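Local structure of adherence and virulence protein A (Streptococcus pneumoniae, 6PON) at residues B[181-184]-B[185-189]. The protein probably binds host fibronectin and so contributes to the adherence and virulence of the pneumococcus. Sequence-based numbering, arbitrary orientation.
Sequences LFEI and LQTQE
L185 lies one helical turn after L181, and the evidence for their packing is the 3.8 Å from L185 CD1 to L181 CG. The two branched ends cross at an angle, L181 with CG anti to its own N (chi1 178°) and L185 with CG anti to its carbonyl carbon (chi1 -61°). L185 N also donates to L181 O at 2.9 Å, and L185 CG lies 3.2 Å from that same oxygen. F222 and L219 of the second subunit cover L181 and L185 respectively, so this side of the helix faces the dimer partner.

I184 makes the corresponding i to i+4 contact with Q188: I184 CG2 is 4.0 Å from Q188 CG, and Q188 N bonds to I184 O at 2.8 Å. This bond lies at the C-terminal end of helix 178-187, an element of the NFACT N-terminal and middle region; Q188 is the first residue after the helix to leave helical torsions. I184 also rests on L198 of helix 192-198.

Near the same end, E183 O takes two donors from T187, N at 3.0 Å and OG1 at 2.8 Å, from opposite faces of the carbonyl plane. Q186 lays OE1 at the edge of the F182 ring, 3.6 Å from CE1, with amide and ring planes 86° apart.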
loop_
_atom_site.group_PDB
_atom_site.type_symbol
_atom_site.label_atom_id
_atom_site.label_comp_id
_atom_site.label_asym_id
_atom_site.label_seq_id
_atom_site.Cartn_x
_atom_site.Cartn_y
_atom_site.Cartn_z
ATOM N N LEU B 181 12.017 -0.423 -6.733
ATOM C CA LEU B 181 10.644 -0.895 -6.582
ATOM C C LEU B 181 9.717 0.230 -6.150
ATOM O O LEU B 181 8.584 0.325 -6.633
ATOM C CB LEU B 181 10.588 -2.056 -5.581
ATOM C CG LEU B 181 9.210 -2.657 -5.252
ATOM C CD1 LEU B 181 8.499 -3.155 -6.510
ATOM C CD2 LEU B 181 9.331 -3.772 -4.225
ATOM N N PHE B 182 10.182 1.080 -5.229
ATOM C CA PHE B 182 9.381 2.208 -4.760
ATOM C C PHE B 182 9.049 3.151 -5.912
ATOM O O PHE B 182 7.885 3.505 -6.131
ATOM C CB PHE B 182 10.143 2.935 -3.644
ATOM C CG PHE B 182 9.313 3.899 -2.850
ATOM C CD1 PHE B 182 9.082 5.189 -3.318
ATOM C CD2 PHE B 182 8.796 3.534 -1.616
ATOM C CE1 PHE B 182 8.334 6.093 -2.581
ATOM C CE2 PHE B 182 8.036 4.424 -0.874
ATOM C CZ PHE B 182 7.806 5.708 -1.358
ATOM N N GLU B 183 10.071 3.551 -6.669
ATOM C CA GLU B 183 9.881 4.379 -7.858
ATOM C C GLU B 183 8.835 3.781 -8.790
ATOM O O GLU B 183 7.925 4.483 -9.255
ATOM C CB GLU B 183 11.226 4.538 -8.577
ATOM C CG GLU B 183 11.162 4.968 -10.041
ATOM C CD GLU B 183 12.523 4.844 -10.750
ATOM O OE1 GLU B 183 12.561 5.067 -11.986
ATOM O OE2 GLU B 183 13.543 4.532 -10.073
ATOM N N ILE B 184 8.957 2.481 -9.073
ATOM C CA ILE B 184 7.996 1.802 -9.940
ATOM C C ILE B 184 6.591 1.889 -9.361
ATOM O O ILE B 184 5.619 2.110 -10.088
ATOM C CB ILE B 184 8.414 0.336 -10.162
ATOM C CG1 ILE B 184 9.682 0.269 -11.013
ATOM C CG2 ILE B 184 7.301 -0.433 -10.822
ATOM C CD1 ILE B 184 10.211 -1.124 -11.193
ATOM N N LEU B 185 6.455 1.681 -8.055
ATOM C CA LEU B 185 5.127 1.675 -7.463
ATOM C C LEU B 185 4.577 3.084 -7.274
ATOM O O LEU B 185 3.356 3.254 -7.216
ATOM C CB LEU B 185 5.147 0.940 -6.127
ATOM C CG LEU B 185 5.563 -0.520 -6.155
ATOM C CD1 LEU B 185 5.821 -0.979 -4.734
ATOM C CD2 LEU B 185 4.502 -1.405 -6.847
ATOM N N GLN B 186 5.452 4.088 -7.198
ATOM C CA GLN B 186 5.005 5.467 -7.078
ATOM C C GLN B 186 4.509 6.021 -8.402
ATOM O O GLN B 186 3.585 6.840 -8.425
ATOM C CB GLN B 186 6.143 6.338 -6.559
ATOM C CG GLN B 186 5.769 7.803 -6.337
ATOM C CD GLN B 186 6.679 8.433 -5.316
ATOM O OE1 GLN B 186 7.886 8.254 -5.386
ATOM N NE2 GLN B 186 6.121 9.135 -4.350
ATOM N N THR B 187 5.117 5.601 -9.504
ATOM C CA THR B 187 4.919 6.249 -10.791
ATOM C C THR B 187 4.285 5.366 -11.859
ATOM O O THR B 187 3.572 5.893 -12.717
ATOM C CB THR B 187 6.253 6.769 -11.339
ATOM O OG1 THR B 187 7.092 5.656 -11.669
ATOM C CG2 THR B 187 6.955 7.677 -10.306
ATOM N N GLN B 188 4.523 4.057 -11.852
ATOM C CA GLN B 188 4.059 3.228 -12.956
ATOM C C GLN B 188 2.611 2.804 -12.753
ATOM O O GLN B 188 2.105 2.738 -11.630
ATOM C CB GLN B 188 4.942 1.989 -13.126
ATOM C CG GLN B 188 6.343 2.301 -13.594
ATOM C CD GLN B 188 6.374 2.755 -15.038
ATOM O OE1 GLN B 188 5.860 2.075 -15.933
ATOM N NE2 GLN B 188 6.972 3.906 -15.275
ATOM N N GLU B 189 1.937 2.536 -13.866
ATOM C CA GLU B 189 0.583 2.006 -13.820
ATOM C C GLU B 189 0.670 0.531 -13.457
ATOM O O GLU B 189 1.337 -0.251 -14.143
ATOM C CB GLU B 189 -0.123 2.208 -15.158
ATOM C CG GLU B 189 -1.546 2.736 -15.037
ATOM C CD GLU B 189 -2.091 3.245 -16.366
ATOM O OE1 GLU B 189 -1.454 4.142 -16.966
ATOM O OE2 GLU B 189 -3.149 2.742 -16.816
#